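Local coordinates for protein multicopper oxidase (Pseudomonas thermotolerans, PDB 6VOW) that probably oxidises reducing substrates, as laccases do, at one copper site and passes the electrons to a copper cluster where dioxygen is reduced to water, at residues A[68-73]-A[222-227]; A[152-157]-A[166-171]; A[230-235]-A[288-293]; A[259-264]-A[414-419]; A[315-320]-A[396-401]. All coordinates share one frame; numbering follows the deposited sequence. Where two conformers were deposited one is given.

Contact 1. Residues A[68-73]-A[222-227]; sequences GVELRC and RLFNLD
Two guanidinium groups, those of Arg72 and Arg222, meet obliquely across this contact, their NH2 atoms 4.3 Å apart, while Glu70 OE2 reaches toward the Phe224 ring, again obliquely, and comes within 4.4 Å of CE1. The edge of the Arg72 guanidinium is taken by Glu70 OE1, which lies almost in its plane, 12° out. The two segments belong to different cupredoxin-like domains of the multicopper oxidase fold: strand 71-74 is an outer strand of a sheet in the first, strand 218-225 an inner strand of a sheet in the second. No hydrogen bond joins them directly. The closeness of the two arginines is probably offset by carboxylates: Glu166 bridges Arg222 NH2 through one oxygen and Arg72 NH1 through the other, and Glu156 holds Arg72 NH2. Glu70 OE1 accepts from Arg72 NH1 at 2.7 Å in a salt bridge, with an N-H...O angle of 159°; its OE2 lies against the Ser168 hydroxyl, too close in the model for that hydrogen bond to be more than doubtful in detail. The salt bridge would limit the turning of the carboxylate beside Phe224. Beyond the ring, where strand 218-225 ends, Asn225 makes an Asx turn: its OD1 accepts the backbone N-H of Asp227 at 2.7 Å.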
# COMPACT_ATOMS: atom_id res chain seq x y z
N GLY A 68 6.82 10.66 0.82
CA GLY A 68 6.37 11.77 0.02
C GLY A 68 5.15 12.54 0.55
O GLY A 68 4.36 12.09 1.43
N VAL A 69 5.00 13.72 0.02
CA VAL A 69 3.87 14.55 0.36
C VAL A 69 2.53 13.79 0.31
O VAL A 69 2.35 12.83 -0.49
CB VAL A 69 3.81 15.69 -0.65
CG1 VAL A 69 2.84 15.28 -1.75
CG2 VAL A 69 3.41 16.98 0.03
N GLU A 70 1.60 14.19 1.18
CA GLU A 70 0.26 13.56 1.18
C GLU A 70 -0.61 14.09 -0.01
O GLU A 70 -0.77 15.22 -0.18
CB GLU A 70 -0.51 13.59 2.53
CG GLU A 70 -1.71 12.59 2.46
CD GLU A 70 -2.47 12.31 3.78
OE1 GLU A 70 -3.63 12.72 3.83
OE2 GLU A 70 -1.98 11.63 4.74
N LEU A 71 -1.02 13.24 -0.91
CA LEU A 71 -2.00 13.69 -1.91
C LEU A 71 -3.44 13.46 -1.40
O LEU A 71 -3.79 12.34 -0.87
CB LEU A 71 -1.78 13.01 -3.23
CG LEU A 71 -0.89 13.68 -4.27
CD1 LEU A 71 0.42 14.08 -3.81
CD2 LEU A 71 -0.66 12.74 -5.42
N ARG A 72 -4.28 14.49 -1.52
CA ARG A 72 -5.73 14.27 -1.15
C ARG A 72 -6.62 14.47 -2.34
O ARG A 72 -6.37 15.42 -3.13
CB ARG A 72 -6.29 15.26 -0.16
CG ARG A 72 -5.51 15.50 1.06
CD ARG A 72 -5.66 14.39 2.02
NE ARG A 72 -6.90 14.43 2.75
CZ ARG A 72 -7.05 14.02 4.02
NH1 ARG A 72 -6.05 13.54 4.77
NH2 ARG A 72 -8.23 14.10 4.52
N CYS A 73 -7.63 13.59 -2.45
CA CYS A 73 -8.71 13.79 -3.37
C CYS A 73 -10.02 13.50 -2.63
O CYS A 73 -10.04 13.29 -1.39
CB CYS A 73 -8.58 12.88 -4.59
SG CYS A 73 -9.56 13.43 -6.12
N ARG A 222 -4.85 6.75 9.99
CA ARG A 222 -4.70 6.19 8.64
C ARG A 222 -3.29 5.61 8.63
O ARG A 222 -2.35 6.36 8.77
CB ARG A 222 -4.81 7.31 7.58
CG ARG A 222 -6.15 8.01 7.60
CD ARG A 222 -6.13 9.18 6.65
NE ARG A 222 -7.43 9.90 6.52
CZ ARG A 222 -8.47 9.50 5.80
NH1 ARG A 222 -8.49 8.38 5.20
NH2 ARG A 222 -9.58 10.25 5.73
N LEU A 223 -3.18 4.29 8.47
CA LEU A 223 -1.86 3.60 8.63
C LEU A 223 -1.49 3.09 7.29
O LEU A 223 -2.24 2.29 6.69
CB LEU A 223 -2.01 2.46 9.58
CG LEU A 223 -2.01 3.02 11.01
CD1 LEU A 223 -2.84 2.17 11.95
CD2 LEU A 223 -0.59 3.03 11.49
N PHE A 224 -0.38 3.59 6.79
CA PHE A 224 0.15 3.22 5.49
C PHE A 224 1.49 2.51 5.67
O PHE A 224 2.42 3.04 6.29
CB PHE A 224 0.41 4.45 4.61
CG PHE A 224 -0.74 5.39 4.48
CD1 PHE A 224 -1.00 6.32 5.44
CD2 PHE A 224 -1.53 5.37 3.35
CE1 PHE A 224 -2.04 7.24 5.24
CE2 PHE A 224 -2.61 6.21 3.20
CZ PHE A 224 -2.82 7.20 4.12
N ASN A 225 1.59 1.33 5.10
CA ASN A 225 2.88 0.65 5.12
C ASN A 225 3.56 1.00 3.80
O ASN A 225 3.21 0.45 2.73
CB ASN A 225 2.71 -0.86 5.34
CG ASN A 225 4.06 -1.60 5.28
OD1 ASN A 225 5.05 -1.09 4.74
ND2 ASN A 225 4.10 -2.80 5.86
N LEU A 226 4.50 1.94 3.87
CA LEU A 226 5.14 2.36 2.70
C LEU A 226 6.45 1.66 2.53
O LEU A 226 7.21 2.05 1.67
CB LEU A 226 5.29 3.89 2.64
CG LEU A 226 4.02 4.65 2.88
CD1 LEU A 226 4.33 6.11 2.64
CD2 LEU A 226 2.90 4.23 1.94
N ASP A 227 6.64 0.54 3.23
CA ASP A 227 7.88 -0.16 3.18
C ASP A 227 8.00 -1.10 2.01
O ASP A 227 7.06 -1.59 1.55
CB ASP A 227 8.13 -0.92 4.44
CG ASP A 227 9.63 -1.24 4.60
OD1 ASP A 227 10.42 -0.27 4.87
OD2 ASP A 227 9.99 -2.46 4.33

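Contact 2. Residues A[152-157]-A[166-171]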
# COMPACT_ATOMS: atom_id res chain seq x y z
N PRO A 152 1.66 8.74 0.79
CA PRO A 152 0.25 8.46 1.02
C PRO A 152 -0.69 9.25 0.08
O PRO A 152 -0.40 10.44 -0.20
CB PRO A 152 0.03 8.91 2.50
CG PRO A 152 1.12 9.82 2.82
CD PRO A 152 2.10 9.84 1.63
N LEU A 153 -1.76 8.58 -0.39
CA LEU A 153 -2.94 9.20 -1.09
C LEU A 153 -4.23 8.93 -0.35
O LEU A 153 -4.60 7.77 -0.15
CB LEU A 153 -3.09 8.64 -2.48
CG LEU A 153 -4.27 9.01 -3.34
CD1 LEU A 153 -4.38 10.50 -3.42
CD2 LEU A 153 -4.16 8.37 -4.71
N VAL A 154 -4.87 9.98 0.15
CA VAL A 154 -6.20 9.87 0.80
C VAL A 154 -7.29 10.30 -0.17
O VAL A 154 -7.21 11.41 -0.70
CB VAL A 154 -6.28 10.74 2.07
CG1 VAL A 154 -7.63 10.62 2.73
CG2 VAL A 154 -5.23 10.31 3.09
N VAL A 155 -8.27 9.43 -0.42
CA VAL A 155 -9.47 9.78 -1.09
C VAL A 155 -10.55 9.94 -0.02
O VAL A 155 -10.95 8.96 0.59
CB VAL A 155 -9.82 8.77 -2.19
CG1 VAL A 155 -11.11 9.20 -2.94
CG2 VAL A 155 -8.64 8.68 -3.21
N GLU A 156 -10.91 11.20 0.29
CA GLU A 156 -11.92 11.51 1.23
C GLU A 156 -13.28 10.88 0.82
O GLU A 156 -13.63 10.76 -0.38
CB GLU A 156 -11.99 13.03 1.43
CG GLU A 156 -10.74 13.55 2.16
CD GLU A 156 -10.65 15.07 2.31
OE1 GLU A 156 -11.72 15.67 2.13
OE2 GLU A 156 -9.55 15.64 2.61
N GLU A 157 -14.04 10.42 1.80
CA GLU A 157 -15.44 9.92 1.51
C GLU A 157 -16.31 11.07 0.89
O GLU A 157 -16.10 12.26 1.17
CB GLU A 157 -16.16 9.43 2.77
CG GLU A 157 -15.59 8.16 3.44
CD GLU A 157 -14.19 8.43 4.10
OE1 GLU A 157 -13.91 9.54 4.71
OE2 GLU A 157 -13.36 7.51 4.00
N GLU A 166 -8.33 12.93 12.34
CA GLU A 166 -7.61 11.89 11.62
C GLU A 166 -6.19 12.21 11.68
O GLU A 166 -5.84 13.34 11.92
CB GLU A 166 -8.09 11.77 10.15
CG GLU A 166 -7.81 12.94 9.24
CD GLU A 166 -7.84 12.54 7.77
OE1 GLU A 166 -8.95 12.29 7.23
OE2 GLU A 166 -6.73 12.42 7.23
N LEU A 167 -5.38 11.20 11.46
CA LEU A 167 -3.95 11.33 11.49
C LEU A 167 -3.41 10.31 10.51
O LEU A 167 -3.80 9.15 10.57
CB LEU A 167 -3.48 10.95 12.87
CG LEU A 167 -2.02 11.19 13.15
CD1 LEU A 167 -1.69 12.68 13.05
CD2 LEU A 167 -1.76 10.68 14.55
N SER A 168 -2.53 10.75 9.64
CA SER A 168 -1.86 9.89 8.71
C SER A 168 -0.52 9.41 9.26
O SER A 168 0.30 10.22 9.70
CB SER A 168 -1.60 10.61 7.40
OG SER A 168 -2.82 10.91 6.75
N LEU A 169 -0.30 8.08 9.20
CA LEU A 169 0.96 7.38 9.71
C LEU A 169 1.55 6.57 8.61
O LEU A 169 0.95 5.58 8.23
CB LEU A 169 0.68 6.44 10.89
CG LEU A 169 0.89 7.16 12.22
CD1 LEU A 169 0.24 8.52 12.26
CD2 LEU A 169 0.34 6.32 13.32
N SER A 170 2.67 7.02 8.08
CA SER A 170 3.34 6.33 6.97
C SER A 170 4.56 5.62 7.53
O SER A 170 5.49 6.27 7.99
CB SER A 170 3.75 7.33 5.88
OG SER A 170 2.62 7.83 5.17
N LEU A 171 4.50 4.30 7.52
CA LEU A 171 5.58 3.47 8.01
C LEU A 171 6.58 3.16 6.94
O LEU A 171 6.23 2.76 5.86
CB LEU A 171 5.00 2.13 8.42
CG LEU A 171 4.04 2.28 9.61
CD1 LEU A 171 3.20 1.03 9.78
CD2 LEU A 171 4.91 2.49 10.81
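Pro152, Ser170 and Val154 carry most of this buried contact. Ser170 OG lies against the Pro152 ring, 3.4 Å from CG and 3.9 Å from CB. It gets there because OG stands anti to the carbonyl carbon of Ser170 (chi1 -71°), on a CB that already points at the facing strand. Val154, two residues along, repeats the theme more loosely: its CG2 methyl stops 4.4 Å from OG of Ser168, a hydroxyl set against Glu70 OE2 at a distance too short to be reliable. Strands 151-156 and 165-174 follow each other in sequence, yet they lie in different sheets, the first in a sheet of the N-terminal cupredoxin-like domain and the second in one of the middle domain, and the sheets face each other here. Phe224 and Arg222 of strand 218-225 extend the same surface, packing on Pro152 and Val154. Toward the far end Glu156 OE2 and Glu166 OE1 come to 5.7 Å, like charges that Arg72 spans by bonding to both residues. Where strands 151-156 and 165-174 themselves meet, carbon is set against hydroxyl oxygen and no hydrogen bond crosses, so the direct contact is van der Waals packing, and the polar links between the sheets run through neighbouring residues such as Arg72.

Contact 3. Residues A[230-235]-A[288-293]; sequences VTYRLN and LRLATL
Apolar packing makes the contact, and the forked end of Leu290 does the touching with both branches. Its CD1 presses on CD2 of Leu234 at 3.3 Å, tighter than usual for two methyls, and the two leucine side chains cross at about a right angle. The other methyl, Leu290 CD2, comes obliquely to the Tyr232 ring, 4.3 Å from Tyr232 CD1. One face of that ring carries Val230 CG1, 3.4 Å above the plane and displaced toward the rim. Polar interactions lie around this packing. Tyr232 OH is hydrogen-bonded to the Thr173 hydroxyl, which would hold the ring's far end in place, and Arg233 sits at the centre of an inverse gamma turn closed by a weak bond of 3.0 Å from Leu234 N to Tyr232 O. On the other side Leu290 and Ala291 form a classic beta bulge opposite Leu283, at the corner where the chain turns. Strands 232-235 and 288-296 belong to one sheet of the middle cupredoxin-like domain, with strand 280-285 between them, so Leu290 reaches past an intervening strand to find its partners. With buried hydrocarbon on both sides and no bond crossing, the contact probably rests on close packing and the hydrophobic effect.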
# COMPACT_ATOMS: atom_id res chain seq x y z
N VAL A 230 8.91 -4.91 4.95
CA VAL A 230 8.45 -5.19 6.29
C VAL A 230 6.92 -5.44 6.45
O VAL A 230 6.13 -4.84 5.84
CB VAL A 230 8.98 -4.16 7.29
CG1 VAL A 230 8.44 -4.40 8.67
CG2 VAL A 230 10.50 -4.22 7.32
N THR A 231 6.55 -6.44 7.23
CA THR A 231 5.21 -6.57 7.74
C THR A 231 5.20 -6.16 9.21
O THR A 231 5.78 -6.83 10.00
CB THR A 231 4.76 -7.99 7.61
OG1 THR A 231 4.54 -8.25 6.22
CG2 THR A 231 3.49 -8.20 8.35
N TYR A 232 4.52 -5.08 9.55
CA TYR A 232 4.43 -4.58 10.90
C TYR A 232 3.27 -5.27 11.61
O TYR A 232 2.14 -5.23 11.16
CB TYR A 232 4.20 -3.13 10.88
CG TYR A 232 5.26 -2.41 10.14
CD1 TYR A 232 6.49 -2.14 10.71
CD2 TYR A 232 5.00 -1.92 8.85
CE1 TYR A 232 7.48 -1.48 9.98
CE2 TYR A 232 5.95 -1.22 8.15
CZ TYR A 232 7.19 -1.02 8.72
OH TYR A 232 8.12 -0.35 7.96
N ARG A 233 3.61 -5.93 12.72
CA ARG A 233 2.65 -6.70 13.54
C ARG A 233 2.08 -5.71 14.48
O ARG A 233 2.49 -5.58 15.62
CB ARG A 233 3.35 -7.85 14.27
CG ARG A 233 3.90 -8.82 13.25
CD ARG A 233 4.30 -10.17 13.84
NE ARG A 233 5.17 -10.09 15.03
CZ ARG A 233 6.42 -9.58 15.07
NH1 ARG A 233 7.00 -9.06 13.97
NH2 ARG A 233 7.09 -9.59 16.23
N LEU A 234 1.18 -4.92 13.94
CA LEU A 234 0.71 -3.72 14.67
C LEU A 234 -0.15 -4.10 15.82
O LEU A 234 -1.04 -4.94 15.72
CB LEU A 234 -0.14 -2.81 13.75
CG LEU A 234 0.49 -2.09 12.56
CD1 LEU A 234 -0.59 -1.26 11.87
CD2 LEU A 234 1.62 -1.19 12.99
N ASN A 235 0.07 -3.44 16.92
CA ASN A 235 -0.67 -3.73 18.12
C ASN A 235 -0.61 -2.44 18.86
O ASN A 235 0.32 -1.66 18.61
CB ASN A 235 -0.09 -4.95 18.87
CG ASN A 235 1.33 -4.74 19.31
OD1 ASN A 235 2.29 -5.08 18.61
ND2 ASN A 235 1.48 -4.20 20.49
N LEU A 288 8.20 -3.65 19.69
CA LEU A 288 8.93 -2.46 19.33
C LEU A 288 7.94 -1.31 19.13
O LEU A 288 6.98 -1.46 18.37
CB LEU A 288 9.71 -2.71 18.03
CG LEU A 288 10.73 -3.84 18.08
CD1 LEU A 288 11.31 -4.04 16.69
CD2 LEU A 288 11.84 -3.54 19.12
N ARG A 289 8.21 -0.17 19.75
CA ARG A 289 7.41 1.04 19.53
C ARG A 289 7.74 1.61 18.17
O ARG A 289 8.89 1.86 17.85
CB ARG A 289 7.71 2.14 20.53
CG ARG A 289 7.52 1.82 21.96
CD ARG A 289 8.66 2.56 22.71
NE ARG A 289 8.22 3.73 23.47
CZ ARG A 289 9.03 4.62 24.01
NH1 ARG A 289 10.33 4.55 23.83
NH2 ARG A 289 8.52 5.64 24.70
N LEU A 290 6.68 1.82 17.42
CA LEU A 290 6.69 2.53 16.14
C LEU A 290 6.45 4.02 16.40
O LEU A 290 7.03 4.90 15.79
CB LEU A 290 5.55 1.99 15.33
CG LEU A 290 5.73 0.56 14.81
CD1 LEU A 290 4.46 0.02 14.11
CD2 LEU A 290 6.95 0.60 13.93
N ALA A 291 5.58 4.28 17.35
CA ALA A 291 5.14 5.61 17.68
C ALA A 291 4.45 5.51 19.01
O ALA A 291 3.94 4.48 19.39
CB ALA A 291 4.14 6.14 16.64
N THR A 292 4.41 6.65 19.64
CA THR A 292 3.72 6.93 20.82
C THR A 292 2.60 7.99 20.56
O THR A 292 2.87 9.05 20.05
CB THR A 292 4.75 7.47 21.83
OG1 THR A 292 5.74 6.46 22.04
CG2 THR A 292 4.14 7.68 23.07
N LEU A 293 1.40 7.68 21.02
CA LEU A 293 0.22 8.52 20.91
C LEU A 293 -0.03 9.08 22.26
O LEU A 293 -0.40 8.34 23.16
CB LEU A 293 -0.98 7.69 20.51
CG LEU A 293 -0.83 6.90 19.23
CD1 LEU A 293 -2.17 6.26 19.01
CD2 LEU A 293 -0.45 7.75 18.05

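Contact 4. Residues A[259-264]-A[414-419]; sequences EYWLGP and TYLLGK
Leu416 reaches across with one methyl, CD2, which settles 3.7 Å from the carbonyl O of Trp261 and 3.8 Å from its CB. The same methyl lies at the edge of the indole, near the ring plane, and 4.1 Å from the backbone N of Gly263. Its twin CD1 faces the bare backbone of Gly263, 4.5 Å from CA. With CG anti to the backbone N of Leu416 (chi1 -175°), the side chain is carried out from its strand toward the backbone of Trp261 and Gly263.

The next shell fixes the surfaces it meets. Trp261 NE1 donates to Glu259 OE2 at 2.8 Å, almost in the indole plane though from above the plane of the carboxylate, and that bond would hold the ring's rotation. A weak bond links Gly263 N to Trp261 O. Here two cupredoxin-like domains meet through outer strands, with Leu416 and Trp261 pointing across: strand 260-262 is an outer strand of a sheet in the middle domain, strand 414-417 an outer strand of one in the C-terminal domain.

Behind Leu416 the strand leads to residues that bind copper. Strand 414-417 bonds through its backbone to strand 388-392, Leu417 pairing with His388, a ligand of one copper, and Tyr415 with Ile390. Pro389, between them, packs on Leu416, whose side chain is about 8 Å from a bound copper ion. Further along, the Thr414 hydroxyl is hydrogen-bonded to ND1 of His391, a ligand of another copper, and so acts as a second-shell partner of that site.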
# COMPACT_ATOMS: atom_id res chain seq x y z
N GLU A 259 -3.28 -8.06 17.32
CA GLU A 259 -2.37 -7.47 16.37
C GLU A 259 -2.97 -7.40 15.01
O GLU A 259 -3.94 -8.08 14.70
CB GLU A 259 -0.99 -8.20 16.37
CG GLU A 259 -1.09 -9.71 16.25
CD GLU A 259 0.28 -10.38 16.24
OE1 GLU A 259 1.29 -9.80 16.75
OE2 GLU A 259 0.31 -11.50 15.71
N TYR A 260 -2.48 -6.50 14.21
CA TYR A 260 -2.88 -6.55 12.81
C TYR A 260 -1.60 -6.61 11.98
O TYR A 260 -0.71 -5.81 12.18
CB TYR A 260 -3.74 -5.34 12.46
CG TYR A 260 -4.23 -5.44 11.05
CD1 TYR A 260 -3.44 -4.97 10.00
CD2 TYR A 260 -5.47 -6.00 10.76
CE1 TYR A 260 -3.89 -5.05 8.69
CE2 TYR A 260 -5.90 -6.06 9.48
CZ TYR A 260 -5.09 -5.56 8.44
OH TYR A 260 -5.50 -5.68 7.13
N TRP A 261 -1.51 -7.56 11.06
CA TRP A 261 -0.31 -7.73 10.23
C TRP A 261 -0.42 -6.86 9.00
O TRP A 261 -1.15 -7.20 8.03
CB TRP A 261 -0.13 -9.20 9.79
CG TRP A 261 0.30 -10.12 10.92
CD1 TRP A 261 -0.19 -10.13 12.18
CD2 TRP A 261 1.30 -11.13 10.88
NE1 TRP A 261 0.41 -11.09 12.92
CE2 TRP A 261 1.35 -11.72 12.15
CE3 TRP A 261 2.17 -11.58 9.89
CZ2 TRP A 261 2.21 -12.77 12.46
CZ3 TRP A 261 3.05 -12.61 10.19
CH2 TRP A 261 3.06 -13.20 11.47
N LEU A 262 0.25 -5.73 9.05
CA LEU A 262 0.21 -4.75 8.00
C LEU A 262 1.37 -5.06 7.12
O LEU A 262 2.51 -4.67 7.41
CB LEU A 262 0.42 -3.30 8.56
CG LEU A 262 0.04 -2.14 7.60
CD1 LEU A 262 -1.41 -2.26 7.40
CD2 LEU A 262 0.23 -0.78 8.23
N GLY A 263 1.09 -5.78 6.07
CA GLY A 263 2.09 -6.01 5.04
C GLY A 263 2.48 -4.82 4.19
O GLY A 263 1.81 -3.80 4.18
N PRO A 264 3.57 -4.96 3.44
CA PRO A 264 3.99 -3.83 2.57
C PRO A 264 2.88 -3.47 1.60
O PRO A 264 2.17 -4.38 1.01
CB PRO A 264 5.23 -4.36 1.88
CG PRO A 264 5.69 -5.56 2.70
CD PRO A 264 4.47 -6.13 3.33
N THR A 414 -4.76 -6.15 -2.00
CA THR A 414 -3.67 -6.97 -1.51
C THR A 414 -4.06 -7.99 -0.49
O THR A 414 -4.80 -7.71 0.39
CB THR A 414 -2.57 -6.05 -1.01
OG1 THR A 414 -2.21 -5.33 -2.16
CG2 THR A 414 -1.29 -6.79 -0.57
N TYR A 415 -3.54 -9.20 -0.64
CA TYR A 415 -3.74 -10.22 0.38
C TYR A 415 -2.39 -10.70 0.87
O TYR A 415 -1.54 -11.11 0.08
CB TYR A 415 -4.51 -11.42 -0.13
CG TYR A 415 -4.81 -12.37 1.00
CD1 TYR A 415 -5.62 -11.93 2.07
CD2 TYR A 415 -4.28 -13.67 1.05
CE1 TYR A 415 -5.89 -12.74 3.14
CE2 TYR A 415 -4.56 -14.52 2.15
CZ TYR A 415 -5.39 -14.05 3.19
OH TYR A 415 -5.74 -14.81 4.34
N LEU A 416 -2.19 -10.68 2.17
CA LEU A 416 -0.92 -11.15 2.76
C LEU A 416 -0.99 -12.70 2.89
O LEU A 416 -1.63 -13.30 3.80
CB LEU A 416 -0.65 -10.41 4.10
CG LEU A 416 0.65 -10.66 4.84
CD1 LEU A 416 1.89 -10.34 4.03
CD2 LEU A 416 0.65 -9.86 6.12
N LEU A 417 -0.34 -13.32 1.92
CA LEU A 417 -0.43 -14.74 1.70
C LEU A 417 0.57 -15.46 2.54
O LEU A 417 1.79 -15.42 2.26
CB LEU A 417 -0.19 -15.04 0.25
CG LEU A 417 -0.61 -16.44 -0.15
CD1 LEU A 417 -2.07 -16.68 0.09
CD2 LEU A 417 -0.27 -16.59 -1.66
N GLY A 418 0.07 -16.11 3.59
CA GLY A 418 0.95 -16.68 4.60
C GLY A 418 1.68 -17.85 4.04
O GLY A 418 1.47 -18.27 2.89
N LYS A 419 2.59 -18.31 4.91
CA LYS A 419 3.44 -19.45 4.71
C LYS A 419 2.55 -20.62 4.46
O LYS A 419 1.65 -20.88 5.26
CB LYS A 419 4.19 -19.73 5.99
CG LYS A 419 5.13 -18.64 6.52
CD LYS A 419 5.87 -19.22 7.73
CE LYS A 419 6.80 -18.29 8.49
NZ LYS A 419 7.69 -17.55 7.55

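Contact 5. Residues A[315-320]-A[396-401]; sequences AEPDLS and VFKVLS
Glu316 and Lys398 are brought together by unlike torsions. In Lys398 CG is anti to the backbone N (chi1 -171°) and the chain stays extended to its tip; Glu316 starts in a similar way but bends at chi2 (52°), which turns back toward the strand a side chain whose CB points away from it. The setting is the outside of a sheet in the C-terminal cupredoxin-like domain, where the loop leading from strand 288-296 to strand 323-329 runs over strand 397-402. Lys398 NZ donates to Glu316 OE2 at 2.9 Å in a salt bridge, arriving on the syn side, 25° out of the carboxylate plane, with OE1 farther off at 3.5 Å. Below this surface bridge the Pro317 ring rests on the root of the lysine, CG to CB 4.3 Å, and also packs against Ala426. Two residues on, Leu319 and Leu400 meet tip to tip, both also touching Ile377 of strand 375-382. At Leu400 and Ser401 the strand makes a classic beta bulge opposite Arg424. The loop is braced from within as well: the Ser320 hydroxyl donates to the syn lone pair of Asp318 OD1. At the leucine pair, CD1 of Leu319 lies 3.7 Å from CD2 of Leu400.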
# COMPACT_ATOMS: atom_id res chain seq x y z
N ALA A 315 -17.41 -3.82 -7.87
CA ALA A 315 -18.30 -4.76 -8.50
C ALA A 315 -18.35 -6.06 -7.67
O ALA A 315 -17.35 -6.73 -7.53
CB ALA A 315 -17.82 -5.01 -9.95
N GLU A 316 -19.50 -6.36 -7.08
CA GLU A 316 -19.68 -7.57 -6.30
C GLU A 316 -19.31 -8.76 -7.12
O GLU A 316 -19.82 -8.95 -8.21
CB GLU A 316 -21.13 -7.72 -5.83
CG GLU A 316 -21.31 -8.77 -4.74
CD GLU A 316 -20.39 -8.60 -3.54
OE1 GLU A 316 -20.62 -7.65 -2.73
OE2 GLU A 316 -19.43 -9.42 -3.41
N PRO A 317 -18.35 -9.53 -6.66
CA PRO A 317 -18.23 -10.79 -7.37
C PRO A 317 -19.44 -11.64 -6.94
O PRO A 317 -19.90 -11.54 -5.79
CB PRO A 317 -16.87 -11.33 -6.93
CG PRO A 317 -16.17 -10.13 -6.42
CD PRO A 317 -17.24 -9.33 -5.75
N ASP A 318 -19.98 -12.36 -7.94
CA ASP A 318 -21.11 -13.31 -7.91
C ASP A 318 -20.43 -14.72 -7.97
O ASP A 318 -20.05 -15.20 -9.04
CB ASP A 318 -22.09 -13.02 -9.14
CG ASP A 318 -23.02 -14.21 -9.46
OD1 ASP A 318 -22.89 -15.26 -8.81
OD2 ASP A 318 -23.89 -14.09 -10.38
N LEU A 319 -20.29 -15.36 -6.80
CA LEU A 319 -19.60 -16.66 -6.70
C LEU A 319 -20.20 -17.75 -7.54
O LEU A 319 -19.47 -18.55 -8.11
CB LEU A 319 -19.47 -17.13 -5.24
CG LEU A 319 -18.71 -16.18 -4.31
CD1 LEU A 319 -18.15 -16.93 -3.11
CD2 LEU A 319 -17.58 -15.43 -5.03
N SER A 320 -21.53 -17.80 -7.64
CA SER A 320 -22.18 -18.86 -8.38
C SER A 320 -21.80 -18.79 -9.88
O SER A 320 -21.77 -19.83 -10.55
CB SER A 320 -23.70 -18.82 -8.18
OG SER A 320 -24.19 -17.47 -8.21
N VAL A 396 -9.97 -4.58 -7.72
CA VAL A 396 -10.12 -4.86 -6.32
C VAL A 396 -10.67 -6.26 -6.21
O VAL A 396 -11.62 -6.59 -6.90
CB VAL A 396 -11.07 -3.83 -5.73
CG1 VAL A 396 -11.82 -4.40 -4.59
CG2 VAL A 396 -10.25 -2.62 -5.27
N PHE A 397 -10.10 -7.09 -5.34
CA PHE A 397 -10.68 -8.40 -5.17
C PHE A 397 -11.24 -8.50 -3.77
O PHE A 397 -10.89 -7.72 -2.89
CB PHE A 397 -9.68 -9.53 -5.47
CG PHE A 397 -8.40 -9.41 -4.73
CD1 PHE A 397 -8.29 -9.86 -3.43
CD2 PHE A 397 -7.29 -8.85 -5.34
CE1 PHE A 397 -7.06 -9.71 -2.74
CE2 PHE A 397 -6.09 -8.74 -4.71
CZ PHE A 397 -5.96 -9.17 -3.40
N LYS A 398 -12.15 -9.43 -3.61
CA LYS A 398 -12.78 -9.75 -2.35
C LYS A 398 -12.19 -11.04 -1.83
O LYS A 398 -12.18 -12.04 -2.52
CB LYS A 398 -14.29 -9.97 -2.57
CG LYS A 398 -15.08 -10.11 -1.29
CD LYS A 398 -16.55 -10.12 -1.51
CE LYS A 398 -17.26 -9.60 -0.27
NZ LYS A 398 -18.73 -9.60 -0.56
N VAL A 399 -11.72 -11.02 -0.61
CA VAL A 399 -11.06 -12.17 0.01
C VAL A 399 -12.13 -13.07 0.54
O VAL A 399 -12.98 -12.66 1.37
CB VAL A 399 -10.20 -11.71 1.18
CG1 VAL A 399 -9.45 -12.88 1.80
CG2 VAL A 399 -9.23 -10.67 0.70
N LEU A 400 -12.09 -14.32 0.09
CA LEU A 400 -13.22 -15.17 0.40
C LEU A 400 -12.89 -15.98 1.65
O LEU A 400 -13.52 -15.81 2.75
CB LEU A 400 -13.53 -16.07 -0.78
CG LEU A 400 -14.58 -15.74 -1.79
CD1 LEU A 400 -14.48 -14.29 -2.21
CD2 LEU A 400 -14.47 -16.70 -2.96
N SER A 401 -11.85 -16.81 1.48
CA SER A 401 -11.47 -17.85 2.46
C SER A 401 -9.97 -18.06 2.47
O SER A 401 -9.25 -17.62 1.55
CB SER A 401 -12.17 -19.18 2.13
OG SER A 401 -11.96 -19.56 0.78

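From the N terminus, contact 1 closes a long loop from residues 68-73 to 222-227, and contact 2, with its short connection, is nested inside it; together they join the first and middle cupredoxin-like domains through the same two facing sheets. Contact 3 opens just after contact 1 closes and stays within the middle domain. Before it closes at 288-293, contact 4 has begun at 259-264, so the two cross; strands 232-235 and 260-262 are sheet neighbours. Contact 4 then spans to 414-419, tying the middle domain to the C-terminal one. Contact 5 is nested in that loop and packs the stretch before strand 323-329 against the C-terminal domain, its strand touching contact 4 through Phe397 and Val399.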